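PDB 6OFT: probable zinc protease PqqL from Escherichia coli, which probably acts as a periplasmic zinc-dependent metalloendopeptidase of the M16 family, the chain here being the first half of the protein. Local coordinates for residues 190-202 with 220-232. Numbering follows the deposited sequence.
Sequences YQRWYQPNNMTFI and LSKLPANKAAENR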
# COMPACT_ATOMS: atom_id res chain seq x y z
N TYR A 190 -14.77 18.91 3.67
CA TYR A 190 -14.01 19.02 4.92
C TYR A 190 -14.89 18.83 6.15
O TYR A 190 -14.55 18.01 7.01
CB TYR A 190 -13.32 20.38 4.96
CG TYR A 190 -12.56 20.70 6.24
CD1 TYR A 190 -11.36 20.06 6.53
CD2 TYR A 190 -12.98 21.72 7.08
CE1 TYR A 190 -10.62 20.41 7.66
CE2 TYR A 190 -12.24 22.09 8.20
CZ TYR A 190 -11.05 21.43 8.49
OH TYR A 190 -10.32 21.78 9.59
N GLN A 191 -16.02 19.56 6.25
CA GLN A 191 -16.91 19.44 7.41
C GLN A 191 -17.68 18.10 7.43
O GLN A 191 -18.01 17.61 8.51
CB GLN A 191 -17.82 20.67 7.55
CG GLN A 191 -17.02 21.96 7.74
CD GLN A 191 -17.83 23.17 8.14
OE1 GLN A 191 -17.50 23.87 9.10
NE2 GLN A 191 -18.89 23.48 7.40
N ARG A 192 -17.89 17.48 6.26
CA ARG A 192 -18.55 16.19 6.12
C ARG A 192 -17.69 15.05 6.68
O ARG A 192 -18.22 14.16 7.36
CB ARG A 192 -18.86 15.90 4.63
CG ARG A 192 -19.60 14.58 4.35
CD ARG A 192 -20.65 14.66 3.24
NE ARG A 192 -20.11 15.18 1.98
CZ ARG A 192 -20.51 16.30 1.40
NH1 ARG A 192 -21.48 17.02 1.94
NH2 ARG A 192 -19.95 16.70 0.27
N TRP A 193 -16.38 15.05 6.37
CA TRP A 193 -15.47 13.96 6.71
C TRP A 193 -14.48 14.23 7.84
O TRP A 193 -14.02 13.28 8.47
CB TRP A 193 -14.72 13.50 5.44
CG TRP A 193 -15.65 13.08 4.34
CD1 TRP A 193 -15.96 13.78 3.21
CD2 TRP A 193 -16.48 11.90 4.32
NE1 TRP A 193 -16.89 13.09 2.46
CE2 TRP A 193 -17.22 11.93 3.11
CE3 TRP A 193 -16.64 10.80 5.19
CZ2 TRP A 193 -18.11 10.91 2.76
CZ3 TRP A 193 -17.50 9.78 4.82
CH2 TRP A 193 -18.23 9.84 3.62
N TYR A 194 -14.12 15.51 8.08
CA TYR A 194 -13.17 15.88 9.14
C TYR A 194 -13.88 16.15 10.45
O TYR A 194 -14.09 17.31 10.85
CB TYR A 194 -12.25 17.06 8.74
CG TYR A 194 -11.19 16.74 7.71
CD1 TYR A 194 -11.54 16.28 6.44
CD2 TYR A 194 -9.85 16.99 7.97
CE1 TYR A 194 -10.57 16.01 5.48
CE2 TYR A 194 -8.87 16.77 7.00
CZ TYR A 194 -9.24 16.28 5.75
OH TYR A 194 -8.27 16.04 4.81
N GLN A 195 -14.31 15.07 11.10
CA GLN A 195 -14.99 15.06 12.40
C GLN A 195 -14.27 14.01 13.26
O GLN A 195 -13.70 13.09 12.67
CB GLN A 195 -16.51 14.81 12.27
CG GLN A 195 -17.28 15.95 11.53
CD GLN A 195 -17.02 17.38 12.00
OE1 GLN A 195 -16.57 17.63 13.12
NE2 GLN A 195 -17.30 18.38 11.17
N PRO A 196 -14.21 14.18 14.62
CA PRO A 196 -13.36 13.29 15.45
C PRO A 196 -13.53 11.79 15.32
O PRO A 196 -12.52 11.11 15.36
CB PRO A 196 -13.66 13.75 16.88
CG PRO A 196 -13.99 15.17 16.73
CD PRO A 196 -14.76 15.27 15.44
N ASN A 197 -14.75 11.27 15.14
CA ASN A 197 -15.00 9.82 15.05
C ASN A 197 -14.45 9.17 13.75
O ASN A 197 -14.48 7.95 13.62
CB ASN A 197 -16.49 9.52 15.25
CG ASN A 197 -17.37 9.89 14.07
OD1 ASN A 197 -17.11 10.83 13.32
ND2 ASN A 197 -18.45 9.14 13.90
N ASN A 198 -13.94 9.99 12.80
CA ASN A 198 -13.34 9.53 11.56
C ASN A 198 -11.83 9.83 11.61
O ASN A 198 -11.15 9.78 10.58
CB ASN A 198 -14.03 10.23 10.35
CG ASN A 198 -13.73 9.60 9.02
OD1 ASN A 198 -13.65 8.37 8.88
ND2 ASN A 198 -13.53 10.42 8.00
N MET A 199 -11.29 10.09 12.83
CA MET A 199 -9.87 10.43 13.01
C MET A 199 -9.14 9.57 14.01
O MET A 199 -9.68 9.19 15.04
CB MET A 199 -9.70 11.89 13.46
CG MET A 199 -10.06 12.90 12.42
SD MET A 199 -10.08 14.51 13.22
CE MET A 199 -10.59 15.50 11.86
N THR A 200 -7.86 9.29 13.69
CA THR A 200 -6.93 8.58 14.54
C THR A 200 -5.65 9.40 14.58
O THR A 200 -5.10 9.73 13.52
CB THR A 200 -6.67 7.15 14.04
OG1 THR A 200 -7.91 6.44 14.00
CG2 THR A 200 -5.68 6.40 14.93
N PHE A 201 -5.22 9.78 15.79
CA PHE A 201 -3.97 10.50 16.00
C PHE A 201 -2.91 9.45 16.40
O PHE A 201 -3.13 8.71 17.37
CB PHE A 201 -4.11 11.62 17.07
CG PHE A 201 -2.91 12.53 17.05
CD1 PHE A 201 -2.74 13.46 16.03
CD2 PHE A 201 -1.92 12.43 18.03
CE1 PHE A 201 -1.59 14.26 15.98
CE2 PHE A 201 -0.79 13.25 17.98
CZ PHE A 201 -0.63 14.15 16.95
N ILE A 202 -1.81 9.35 15.64
CA ILE A 202 -0.75 8.35 15.83
C ILE A 202 0.56 8.97 16.37
O ILE A 202 1.10 9.88 15.75
CB ILE A 202 -0.54 7.54 14.51
CG1 ILE A 202 -1.86 6.87 14.04
CG2 ILE A 202 0.60 6.52 14.62
CD1 ILE A 202 -1.87 6.39 12.60
N LEU A 220 -6.63 17.72 21.97
CA LEU A 220 -7.63 17.23 21.01
C LEU A 220 -8.97 16.86 21.62
O LEU A 220 -9.90 16.55 20.88
CB LEU A 220 -7.06 16.03 20.19
CG LEU A 220 -5.79 16.33 19.35
CD1 LEU A 220 -5.16 15.05 18.83
CD2 LEU A 220 -6.10 17.29 18.19
N SER A 221 -9.08 16.87 22.95
CA SER A 221 -10.34 16.50 23.61
C SER A 221 -11.40 17.61 23.54
O SER A 221 -12.60 17.31 23.64
CB SER A 221 -10.11 16.01 25.04
OG SER A 221 -9.63 17.04 25.89
N LYS A 222 -10.99 18.88 23.31
CA LYS A 222 -11.93 20.00 23.21
C LYS A 222 -12.61 20.12 21.83
O LYS A 222 -13.50 20.96 21.67
CB LYS A 222 -11.29 21.33 23.64
CG LYS A 222 -11.12 21.43 25.16
CD LYS A 222 -11.16 22.88 25.69
CE LYS A 222 -9.83 23.61 25.67
NZ LYS A 222 -8.87 23.06 26.66
N LEU A 223 -12.21 19.27 20.84
CA LEU A 223 -12.85 19.28 19.51
C LEU A 223 -14.31 18.83 19.70
O LEU A 223 -14.53 17.81 20.37
CB LEU A 223 -12.16 18.32 18.51
CG LEU A 223 -10.71 18.58 18.10
CD1 LEU A 223 -10.13 17.38 17.37
CD2 LEU A 223 -10.58 19.81 17.22
N PRO A 224 -15.32 19.57 19.16
CA PRO A 224 -16.73 19.15 19.34
C PRO A 224 -17.01 17.74 18.84
O PRO A 224 -16.46 17.31 17.81
CB PRO A 224 -17.52 20.20 18.54
CG PRO A 224 -16.62 21.39 18.49
CD PRO A 224 -15.23 20.83 18.38
N ALA A 225 -17.87 17.02 19.57
CA ALA A 225 -18.24 15.63 19.30
C ALA A 225 -19.14 15.45 18.06
O ALA A 225 -20.12 14.70 18.11
CB ALA A 225 -18.87 14.99 20.53
N ASN A 226 -18.80 16.10 16.95
CA ASN A 226 -19.56 15.94 15.71
C ASN A 226 -19.22 14.57 15.10
O ASN A 226 -18.11 14.05 15.29
CB ASN A 226 -19.26 17.07 14.71
CG ASN A 226 -19.52 18.48 15.20
OD1 ASN A 226 -18.63 19.33 15.21
ND2 ASN A 226 -20.75 18.77 15.60
N LYS A 227 -20.21 13.98 14.43
CA LYS A 227 -20.11 12.68 13.77
C LYS A 227 -19.89 12.94 12.28
O LYS A 227 -20.62 13.73 11.67
CB LYS A 227 -21.41 11.87 13.96
CG LYS A 227 -21.87 11.70 15.41
CD LYS A 227 -21.34 10.44 16.06
CE LYS A 227 -22.46 9.53 16.49
NZ LYS A 227 -21.96 8.36 17.25
N ALA A 228 -18.89 12.27 11.69
CA ALA A 228 -18.64 12.39 10.26
C ALA A 228 -19.70 11.55 9.53
O ALA A 228 -20.42 10.77 10.18
CB ALA A 228 -17.25 11.87 9.92
N ALA A 229 -19.81 11.71 8.19
CA ALA A 229 -20.70 10.88 7.37
C ALA A 229 -20.11 9.46 7.37
O ALA A 229 -18.91 9.32 7.63
CB ALA A 229 -20.76 11.41 5.95
N GLU A 230 -20.92 8.43 7.11
CA GLU A 230 -20.37 7.07 7.10
C GLU A 230 -19.59 6.80 5.81
O GLU A 230 -20.04 7.19 4.73
CB GLU A 230 -21.45 5.99 7.37
CG GLU A 230 -22.55 5.89 6.32
CD GLU A 230 -23.41 4.64 6.40
OE1 GLU A 230 -23.69 4.05 5.33
OE2 GLU A 230 -23.82 4.25 7.52
N ASN A 231 -18.41 6.18 5.94
CA ASN A 231 -17.60 5.83 4.77
C ASN A 231 -18.28 4.67 4.08
O ASN A 231 -18.56 3.66 4.73
CB ASN A 231 -16.17 5.45 5.17
CG ASN A 231 -15.31 6.64 5.50
OD1 ASN A 231 -14.90 7.41 4.62
ND2 ASN A 231 -15.00 6.80 6.78
N ARG A 232 -18.62 4.83 2.80
CA ARG A 232 -19.28 3.78 2.02
C ARG A 232 -18.25 2.76 1.57
O ARG A 232 -17.05 3.08 1.51
CB ARG A 232 -20.02 4.37 0.82
CG ARG A 232 -21.23 5.23 1.18
CD ARG A 232 -21.60 6.17 0.05
NE ARG A 232 -22.19 5.47 -1.09
CZ ARG A 232 -22.43 6.03 -2.27
NH1 ARG A 232 -22.14 7.31 -2.48
NH2 ARG A 232 -22.97 5.32 -3.26
O HOH W 1 -15.01 18.96 15.68
O HOH W 2 -20.16 8.52 11.77
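Trp-193 lies under Ala-229, whose CB sits over one face of the six-membered ring, 4.0 Å from its centroid, in a CH-pi contact; CG of Arg-192 rests on that same face and meets this methyl at 3.7 Å. The carbonyl of Glu-230 reaches the ring's edge. Next to the ring, Ala-229 N donates to Arg-192 O at 3.0 Å, while Arg-192 carries its guanidinium to a salt bridge with Glu-49. Asn-197 grips the extended chain with its amide: chi1 of 74° tucks its CG in over its own backbone, between N and C, which brings OD1 to Ala-228 N at 2.8 Å in a nearly straight bond, and a water joins ND2 to Ala-228 O. The loop following helix 209-220 thus runs back across the turn that links helix 183-193 to strand 199-205, which lies between strands 19-24 and 31-38 of the six-stranded mixed sheet in the N-terminal part of the chain. Asn-198 works in several directions: CB packs on Ala-228 CB, ND2 donates to Trp-193 O and meets Thr-40 OG1, and OD1 receives Asn-231 ND2 from above its carbonyl plane at 2.9 Å. Asn-231 OD1 hydrogen-bonds the same Thr-40 hydroxyl. A leucine at Asn-198 would probably leave Trp-193 O and Asn-231 ND2 without these partners, with the Asn-231 amide less firmly held. At the far end, Pro-196 CG packs against Leu-223 CB at 4.1 Å, and Leu-220 lays CD1 over a face of the Phe-201 ring.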